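PDB 3MKC: racemase from Pseudovibrio sp. JE062, which belongs to the enolase superfamily, with the two-domain architecture of the mandelate racemase and muconate lactonizing enzyme family. Local coordinates for residues A10-I15 with M112-L117; G46-D49 with A54-A57; T69-K74 with F105-I110; A89-T94 with S266-E271. All coordinates share one frame; numbering follows the deposited sequence.

Contact 1: A10-I15 with M112-L117; sequences APIKSI and MALYDL
Ile12 meets Leu114 and Leu117 where the first strand of the capping domain, the N-terminal domain of the enolase superfamily, leans against helix 102-122. The contact between the two segments is purely apolar. Ile12 is extended at its second torsion (chi2 176°), which sends the ethyl branch straight out from the strand, and CD1 reaches CD2 of Leu114 at 3.6 Å, the two side chains crossing at about a right angle. One helical turn on, CD2 of Leu117 lies 4.4 Å from Ile12 CG1, so the isoleucine rests against two leucines of one helix face. Val36 of the neighbouring strand 29-38 touches both Ile12 and Leu117, while Ile83 and Ile86 of helix 83-93 pack on Leu114, and all three residues are buried.

Polar links hold the two elements outside this patch. Ala10 O is hydrogen-bonded to Gln121 NE2, farther along the same helix. Where strand 12-22 pairs with strand 29-38, Lys13 and Ser14 both face Thr37 in a classic beta bulge. On another face of the helix, the carboxylate of Asp116 is gripped by two backbone amides, OD1 by Leu374 N and OD2 by Leu45 N.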
# COMPACT_ATOMS: atom_id res chain seq x y z
N ALA A 10 9.58 -23.98 -11.88
CA ALA A 10 10.26 -24.87 -10.94
C ALA A 10 9.82 -24.60 -9.51
O ALA A 10 9.39 -23.50 -9.18
CB ALA A 10 11.77 -24.69 -11.06
N PRO A 11 9.97 -25.61 -8.62
CA PRO A 11 9.58 -25.48 -7.22
C PRO A 11 10.41 -24.46 -6.45
O PRO A 11 11.56 -24.19 -6.79
CB PRO A 11 9.79 -26.89 -6.66
CG PRO A 11 9.79 -27.78 -7.88
CD PRO A 11 10.53 -26.94 -8.88
N ILE A 12 9.81 -23.91 -5.41
CA ILE A 12 10.48 -22.94 -4.55
C ILE A 12 11.54 -23.69 -3.75
O ILE A 12 11.26 -24.74 -3.17
CB ILE A 12 9.47 -22.29 -3.57
CG1 ILE A 12 8.47 -21.46 -4.36
CG2 ILE A 12 10.21 -21.45 -2.53
CD1 ILE A 12 7.38 -20.84 -3.51
N LYS A 13 12.76 -23.16 -3.74
CA LYS A 13 13.85 -23.80 -3.01
C LYS A 13 14.08 -23.14 -1.65
O LYS A 13 14.35 -23.81 -0.66
CB LYS A 13 15.14 -23.75 -3.83
CG LYS A 13 16.34 -24.36 -3.13
CD LYS A 13 17.57 -24.30 -4.03
CE LYS A 13 18.80 -24.88 -3.36
NZ LYS A 13 19.93 -24.93 -4.32
N SER A 14 13.99 -21.81 -1.61
CA SER A 14 14.21 -21.10 -0.37
C SER A 14 13.46 -19.78 -0.28
O SER A 14 13.05 -19.21 -1.30
CB SER A 14 15.70 -20.83 -0.17
OG SER A 14 16.18 -19.86 -1.09
N ILE A 15 13.27 -19.32 0.94
CA ILE A 15 12.60 -18.06 1.20
C ILE A 15 13.40 -17.37 2.28
O ILE A 15 13.52 -17.87 3.41
CB ILE A 15 11.14 -18.26 1.66
CG1 ILE A 15 10.34 -18.91 0.53
CG2 ILE A 15 10.53 -16.91 2.04
CD1 ILE A 15 8.85 -19.09 0.84
N MSE A 112 3.69 -11.21 -2.36
CA MSE A 112 4.19 -10.25 -3.33
C MSE A 112 5.35 -10.84 -4.12
O MSE A 112 5.43 -10.69 -5.34
CB MSE A 112 4.66 -8.99 -2.61
CG MSE A 112 4.96 -7.82 -3.52
SE MSE A 112 5.47 -6.27 -2.50
CE MSE A 112 4.29 -6.59 -0.99
N ALA A 113 6.24 -11.53 -3.41
CA ALA A 113 7.41 -12.13 -4.06
C ALA A 113 7.04 -13.26 -5.02
O ALA A 113 7.79 -13.54 -5.96
CB ALA A 113 8.37 -12.64 -3.00
N LEU A 114 5.91 -13.90 -4.79
CA LEU A 114 5.49 -14.98 -5.68
C LEU A 114 5.05 -14.43 -7.02
O LEU A 114 5.26 -15.06 -8.06
CB LEU A 114 4.36 -15.80 -5.05
CG LEU A 114 4.79 -16.66 -3.87
CD1 LEU A 114 3.58 -17.36 -3.28
CD2 LEU A 114 5.84 -17.68 -4.32
N TYR A 115 4.44 -13.25 -7.01
CA TYR A 115 4.01 -12.65 -8.26
C TYR A 115 5.23 -12.30 -9.09
O TYR A 115 5.22 -12.41 -10.32
CB TYR A 115 3.17 -11.40 -7.98
CG TYR A 115 1.74 -11.74 -7.63
CD1 TYR A 115 0.80 -12.00 -8.63
CD2 TYR A 115 1.34 -11.89 -6.31
CE1 TYR A 115 -0.49 -12.41 -8.32
CE2 TYR A 115 0.05 -12.30 -5.98
CZ TYR A 115 -0.86 -12.56 -7.00
OH TYR A 115 -2.13 -13.00 -6.69
N ASP A 116 6.30 -11.88 -8.42
CA ASP A 116 7.53 -11.53 -9.12
C ASP A 116 8.17 -12.80 -9.66
O ASP A 116 8.55 -12.86 -10.83
CB ASP A 116 8.48 -10.79 -8.17
CG ASP A 116 9.68 -10.18 -8.89
OD1 ASP A 116 9.53 -9.74 -10.04
OD2 ASP A 116 10.77 -10.11 -8.28
N LEU A 117 8.27 -13.82 -8.82
CA LEU A 117 8.87 -15.08 -9.23
C LEU A 117 8.08 -15.79 -10.33
O LEU A 117 8.64 -16.17 -11.36
CB LEU A 117 9.02 -16.00 -8.02
CG LEU A 117 9.56 -17.41 -8.28
CD1 LEU A 117 10.85 -17.33 -9.11
CD2 LEU A 117 9.81 -18.10 -6.95

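Contact 2: G46-D49 with A54-A57; sequences GEAD and AILA
Ile55, on the short helix 52-59, faces Ala48 and Asp49 and touches them with different branches. With chi1 at -65°, CG2 stands anti to the backbone N and comes to 4.5 Å from Ala48 CB, a loose apolar contact. The same torsion places CG1 against the carbonyl oxygen of Asp49, and chi2 of -62° folds CD1 back onto that oxygen, Ile55 CD1 to Asp49 O being 3.3 Å. This is a van der Waals approach of carbon to oxygen, and no hydrogen bond joins the two segments.

The Asp49 side chain leaves in another direction. Its bond from CA to CB points away from the helix, and the carboxylate is held by two cations, OD2 forming a salt bridge with Arg290 and OD1 one with Lys317. The carbonyl oxygen of this residue thus packs on the isoleucine, while its carboxylate bonds to residues of the barrel domain. Glu47, one strand position before Ala48, reaches Thr31, Thr318 and Thr321 with its carboxylate oxygens. Ile55 itself packs against strand 12-22 through Phe17, helix 102-122 through Leu102 and strand 43-48 through Ala48.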
# COMPACT_ATOMS: atom_id res chain seq x y z
N GLY A 46 9.70 -9.30 -2.72
CA GLY A 46 8.52 -8.73 -2.12
C GLY A 46 9.01 -8.06 -0.85
O GLY A 46 10.20 -8.06 -0.58
N GLU A 47 8.12 -7.45 -0.08
CA GLU A 47 8.56 -6.85 1.16
C GLU A 47 7.42 -6.84 2.17
O GLU A 47 6.25 -6.77 1.79
CB GLU A 47 9.13 -5.44 0.93
CG GLU A 47 8.13 -4.35 0.65
CD GLU A 47 8.80 -3.02 0.37
OE1 GLU A 47 9.94 -2.80 0.83
OE2 GLU A 47 8.19 -2.17 -0.31
N ALA A 48 7.78 -6.94 3.44
CA ALA A 48 6.82 -6.98 4.53
C ALA A 48 6.96 -5.78 5.47
O ALA A 48 8.06 -5.28 5.69
CB ALA A 48 6.99 -8.27 5.32
N ASP A 49 5.83 -5.33 6.01
CA ASP A 49 5.84 -4.20 6.93
C ASP A 49 6.17 -4.73 8.33
O ASP A 49 6.27 -5.95 8.52
CB ASP A 49 4.46 -3.52 6.92
CG ASP A 49 4.49 -2.13 7.52
OD1 ASP A 49 5.58 -1.52 7.59
OD2 ASP A 49 3.42 -1.65 7.92
N ALA A 54 11.49 -7.97 14.42
CA ALA A 54 10.37 -8.78 14.87
C ALA A 54 9.94 -9.68 13.72
O ALA A 54 9.65 -10.86 13.91
CB ALA A 54 9.21 -7.89 15.30
N ILE A 55 9.94 -9.12 12.51
CA ILE A 55 9.56 -9.89 11.33
C ILE A 55 10.54 -11.04 11.09
O ILE A 55 10.14 -12.17 10.83
CB ILE A 55 9.50 -8.99 10.09
CG1 ILE A 55 8.37 -7.97 10.26
CG2 ILE A 55 9.27 -9.82 8.84
CD1 ILE A 55 7.00 -8.58 10.37
N LEU A 56 11.83 -10.74 11.16
CA LEU A 56 12.84 -11.78 10.95
C LEU A 56 12.65 -12.91 11.96
O LEU A 56 12.71 -14.09 11.61
CB LEU A 56 14.25 -11.19 11.10
CG LEU A 56 15.42 -12.13 10.78
CD1 LEU A 56 15.41 -12.44 9.29
CD2 LEU A 56 16.74 -11.49 11.18
N ALA A 57 12.42 -12.55 13.23
CA ALA A 57 12.24 -13.57 14.26
C ALA A 57 11.01 -14.42 13.96
O ALA A 57 11.05 -15.65 14.08
CB ALA A 57 12.10 -12.91 15.63

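Contact 3: T69-K74 with F105-I110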
# COMPACT_ATOMS: atom_id res chain seq x y z
N THR A 69 2.85 -23.06 12.52
CA THR A 69 3.89 -23.50 11.60
C THR A 69 4.76 -22.33 11.16
O THR A 69 4.33 -21.18 11.18
CB THR A 69 3.24 -24.12 10.36
OG1 THR A 69 2.21 -25.03 10.78
CG2 THR A 69 4.26 -24.85 9.51
N ASN A 70 6.00 -22.62 10.78
CA ASN A 70 6.88 -21.58 10.29
C ASN A 70 6.20 -21.15 8.98
O ASN A 70 5.74 -21.99 8.22
CB ASN A 70 8.28 -22.13 10.02
CG ASN A 70 9.19 -21.11 9.38
OD1 ASN A 70 9.09 -20.84 8.18
ND2 ASN A 70 10.07 -20.51 10.18
N ILE A 71 6.13 -19.84 8.73
CA ILE A 71 5.45 -19.31 7.54
C ILE A 71 5.97 -19.83 6.20
O ILE A 71 5.18 -20.14 5.30
CB ILE A 71 5.48 -17.75 7.54
CG1 ILE A 71 4.77 -17.20 6.30
CG2 ILE A 71 6.91 -17.26 7.54
CD1 ILE A 71 3.30 -17.48 6.26
N THR A 72 7.28 -19.94 6.06
CA THR A 72 7.86 -20.39 4.80
C THR A 72 7.70 -21.88 4.52
O THR A 72 7.71 -22.30 3.38
CB THR A 72 9.36 -20.09 4.75
OG1 THR A 72 10.04 -20.98 5.64
CG2 THR A 72 9.62 -18.66 5.17
N GLU A 73 7.53 -22.67 5.58
CA GLU A 73 7.42 -24.11 5.44
C GLU A 73 6.42 -24.60 4.40
O GLU A 73 6.73 -25.48 3.59
CB GLU A 73 7.10 -24.74 6.79
CG GLU A 73 7.31 -26.24 6.84
CD GLU A 73 7.00 -26.83 8.20
OE1 GLU A 73 7.60 -26.37 9.20
OE2 GLU A 73 6.16 -27.75 8.27
N LYS A 74 5.22 -24.03 4.39
CA LYS A 74 4.21 -24.47 3.44
C LYS A 74 4.38 -23.96 2.02
O LYS A 74 3.59 -24.32 1.14
CB LYS A 74 2.82 -24.12 3.97
CG LYS A 74 2.47 -24.83 5.27
CD LYS A 74 2.37 -26.34 5.08
CE LYS A 74 2.16 -27.04 6.41
NZ LYS A 74 1.94 -28.50 6.26
N PHE A 105 1.86 -9.49 7.92
CA PHE A 105 2.80 -8.66 7.17
C PHE A 105 3.79 -9.63 6.51
O PHE A 105 4.14 -9.46 5.34
CB PHE A 105 3.58 -7.70 8.08
CG PHE A 105 2.73 -6.82 8.95
CD1 PHE A 105 1.34 -6.74 8.78
CD2 PHE A 105 3.32 -6.08 9.97
CE1 PHE A 105 0.57 -5.93 9.62
CE2 PHE A 105 2.56 -5.27 10.82
CZ PHE A 105 1.18 -5.19 10.64
N ALA A 106 4.21 -10.64 7.26
CA ALA A 106 5.15 -11.63 6.75
C ALA A 106 4.55 -12.40 5.57
O ALA A 106 5.22 -12.62 4.56
CB ALA A 106 5.55 -12.58 7.86
N LEU A 107 3.30 -12.82 5.72
CA LEU A 107 2.64 -13.56 4.65
C LEU A 107 2.56 -12.66 3.42
O LEU A 107 2.78 -13.10 2.30
CB LEU A 107 1.25 -14.00 5.11
CG LEU A 107 0.44 -14.93 4.20
CD1 LEU A 107 -0.68 -15.57 5.01
CD2 LEU A 107 -0.15 -14.16 3.02
N SER A 108 2.25 -11.38 3.65
CA SER A 108 2.13 -10.40 2.58
C SER A 108 3.40 -10.30 1.73
O SER A 108 3.34 -10.30 0.49
CB SER A 108 1.82 -9.02 3.17
OG SER A 108 0.58 -9.04 3.88
N GLY A 109 4.55 -10.20 2.38
CA GLY A 109 5.81 -10.10 1.65
C GLY A 109 6.05 -11.32 0.77
O GLY A 109 6.55 -11.20 -0.34
N ILE A 110 5.72 -12.50 1.28
CA ILE A 110 5.91 -13.71 0.50
C ILE A 110 4.96 -13.71 -0.70
O ILE A 110 5.35 -14.06 -1.80
CB ILE A 110 5.69 -14.98 1.36
CG1 ILE A 110 6.71 -15.03 2.50
CG2 ILE A 110 5.81 -16.23 0.50
CD1 ILE A 110 6.51 -16.18 3.47
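The loop bearing Ile71 and Thr72 runs beside helix 102-122, with CA of Ile71 7.0 Å from CA of Leu107 and CA of Thr72 8.2 Å from CA of Ile110. Ile71 buries more surface than any other residue here and touches both Leu107 and Ile110. Its CG1 is anti to the backbone N (chi1 -180°), which leaves CG2 in the crowded position between N and the carbonyl carbon and directs the longer branch at the helix. Ile71 and Ile110 reach toward each other, the terminal CD1 of Ile110 meeting Ile71 CG1 at 3.5 Å, tighter than usual van der Waals contact. Ile71 CD1 passes on to lie 4.2 Å from Leu107 CB, its side chain crossing that of Leu107 at about a right angle. Thr72 adds only its methyl, CG2, 4.3 Å from Ile110 CD1. Met90 of helix 83-93 packs on both isoleucines, and Phe17 of strand 12-22 touches Thr72, Ala106 and Ile110.

Asn70 helps to hold the turn of the loop. Its OD1 accepts from Thr72 N at 2.9 Å, forming an Asx turn, and from Thr72 OG1 at 2.7 Å, the two donors arriving from opposite faces of the amide plane. ND2 of the same amide bonds to the carbonyls of Ala59 and Ile61, which fixes its rotation. The polar bonds fold the loop upon itself and tie it to the preceding chain, while the attachment to the helix rests on aliphatic packing alone, placing Ile71 beside Leu107 and Ile110 in the hydrophobic core of the capping domain.

Contact 4: A89-T94 with S266-E271; sequences AMYDAT and STTRFE
Tyr91 of helix 83-93 reaches across to Thr268 and Phe270 of the 266-271 segment. The bond to CB is directed at that segment, and chi1 of -174°, with CG anti to the backbone N, extends the ring away from its own helix. Midway, CE1 passes 4.4 Å from the methyl CG2 of Thr268. Farther out, CZ lies 4.2 Å from Phe270 CE2. At the tip, the hydroxyl OH stands 3.7 Å from the same Phe270 CE2 and 4.1 Å from Phe270 CD2; it also makes a weak hydrogen bond with Arg100 NH1. The two aromatic side chains cross at a slant, without a regular stack. On its own helix, Trp87 from the preceding turn meets the Tyr91 ring with nearly parallel planes, and Met104 of helix 102-122 also touches it.

Phe270 is steadied from its own helix: CG of Arg269 sits over the centre of its ring, while the guanidinium of Arg269 forms a salt bridge with Glu296. Within the same segment, Thr267 N donates to Glu271 OE1 at 3.0 Å from above the carboxylate plane. Here a helix of the capping domain meets a helix of the barrel, part of the interface between these domains in the enolase-superfamily fold.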
# COMPACT_ATOMS: atom_id res chain seq x y z
N ALA A 89 -2.39 -22.20 1.98
CA ALA A 89 -1.58 -23.16 2.72
C ALA A 89 -0.82 -22.49 3.85
O ALA A 89 -0.77 -23.01 4.96
CB ALA A 89 -0.59 -23.85 1.77
N MSE A 90 -0.23 -21.34 3.56
CA MSE A 90 0.52 -20.60 4.57
C MSE A 90 -0.43 -20.10 5.65
O MSE A 90 -0.16 -20.26 6.85
CB MSE A 90 1.25 -19.42 3.93
CG MSE A 90 2.43 -19.79 3.03
SE MSE A 90 3.42 -18.23 2.47
CE MSE A 90 2.09 -17.50 1.29
N TYR A 91 -1.53 -19.49 5.23
CA TYR A 91 -2.51 -18.95 6.17
C TYR A 91 -3.05 -20.04 7.09
O TYR A 91 -3.07 -19.88 8.31
CB TYR A 91 -3.67 -18.30 5.42
CG TYR A 91 -4.65 -17.60 6.34
CD1 TYR A 91 -4.46 -16.27 6.71
CD2 TYR A 91 -5.77 -18.26 6.85
CE1 TYR A 91 -5.35 -15.62 7.57
CE2 TYR A 91 -6.66 -17.63 7.72
CZ TYR A 91 -6.44 -16.30 8.07
OH TYR A 91 -7.33 -15.66 8.90
N ASP A 92 -3.50 -21.15 6.51
CA ASP A 92 -4.06 -22.24 7.29
C ASP A 92 -3.09 -22.78 8.34
O ASP A 92 -3.49 -23.10 9.45
CB ASP A 92 -4.49 -23.38 6.37
CG ASP A 92 -5.05 -24.56 7.13
OD1 ASP A 92 -6.14 -24.41 7.74
OD2 ASP A 92 -4.41 -25.63 7.15
N ALA A 93 -1.81 -22.88 7.97
CA ALA A 93 -0.81 -23.44 8.88
C ALA A 93 -0.28 -22.50 9.95
O ALA A 93 0.45 -22.93 10.84
CB ALA A 93 0.36 -23.98 8.06
N THR A 94 -0.68 -21.23 9.90
CA THR A 94 -0.19 -20.25 10.86
C THR A 94 -1.30 -19.55 11.64
O THR A 94 -1.05 -18.53 12.28
CB THR A 94 0.63 -19.18 10.14
OG1 THR A 94 -0.20 -18.57 9.14
CG2 THR A 94 1.85 -19.80 9.45
N SER A 266 -5.40 -2.28 8.74
CA SER A 266 -6.04 -3.60 8.81
C SER A 266 -5.30 -4.72 8.08
O SER A 266 -4.34 -4.47 7.35
CB SER A 266 -7.44 -3.51 8.21
OG SER A 266 -7.32 -3.30 6.81
N THR A 267 -5.74 -5.95 8.31
CA THR A 267 -5.19 -7.12 7.63
C THR A 267 -6.33 -8.10 7.33
O THR A 267 -7.26 -8.23 8.13
CB THR A 267 -4.09 -7.86 8.45
OG1 THR A 267 -4.69 -8.50 9.59
CG2 THR A 267 -3.01 -6.87 8.90
N THR A 268 -6.23 -8.74 6.17
CA THR A 268 -7.17 -9.72 5.64
C THR A 268 -8.46 -9.13 5.11
O THR A 268 -8.84 -8.01 5.43
CB THR A 268 -7.55 -10.82 6.64
OG1 THR A 268 -8.48 -10.29 7.60
CG2 THR A 268 -6.30 -11.36 7.35
N ARG A 269 -9.13 -9.92 4.28
CA ARG A 269 -10.39 -9.52 3.68
C ARG A 269 -11.47 -9.56 4.74
O ARG A 269 -12.55 -9.02 4.55
CB ARG A 269 -10.74 -10.47 2.53
CG ARG A 269 -10.77 -11.94 2.92
CD ARG A 269 -10.93 -12.81 1.68
NE ARG A 269 -11.12 -14.23 2.00
CZ ARG A 269 -10.17 -15.02 2.49
NH1 ARG A 269 -8.96 -14.53 2.73
NH2 ARG A 269 -10.43 -16.29 2.75
N PHE A 270 -11.18 -10.22 5.86
CA PHE A 270 -12.18 -10.33 6.93
C PHE A 270 -12.36 -8.99 7.63
O PHE A 270 -13.49 -8.60 7.97
CB PHE A 270 -11.74 -11.41 7.91
CG PHE A 270 -11.50 -12.74 7.26
CD1 PHE A 270 -12.52 -13.36 6.55
CD2 PHE A 270 -10.26 -13.35 7.31
CE1 PHE A 270 -12.30 -14.57 5.89
CE2 PHE A 270 -10.03 -14.55 6.66
CZ PHE A 270 -11.05 -15.16 5.94
N GLU A 271 -11.26 -8.29 7.86
CA GLU A 271 -11.35 -6.98 8.50
C GLU A 271 -11.90 -6.02 7.46
O GLU A 271 -12.72 -5.16 7.78
CB GLU A 271 -9.98 -6.49 8.99
CG GLU A 271 -9.50 -7.27 10.21
CD GLU A 271 -8.30 -6.65 10.90
OE1 GLU A 271 -7.83 -5.57 10.47
OE2 GLU A 271 -7.83 -7.26 11.89

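Overall arrangement
From the N terminus, contact 1 closes a loop of 96 residues within the capping domain, joining the start of strand 12-22 to helix 102-122. Contacts 2 and 3 are nested inside that loop and follow one another in series: the first closes the short connection between strand 43-48 and helix 52-59, the second brings the loop at 69-74 back to helix 102-122, which contact 1 also uses. Contact 4 starts at 89-94, between the two segments of contact 3, and ends at 266-271, so it crosses both contacts 1 and 3 along the chain. The first three therefore gather sheet, loop and helices of the capping domain, and contact 4 ties that domain to the barrel.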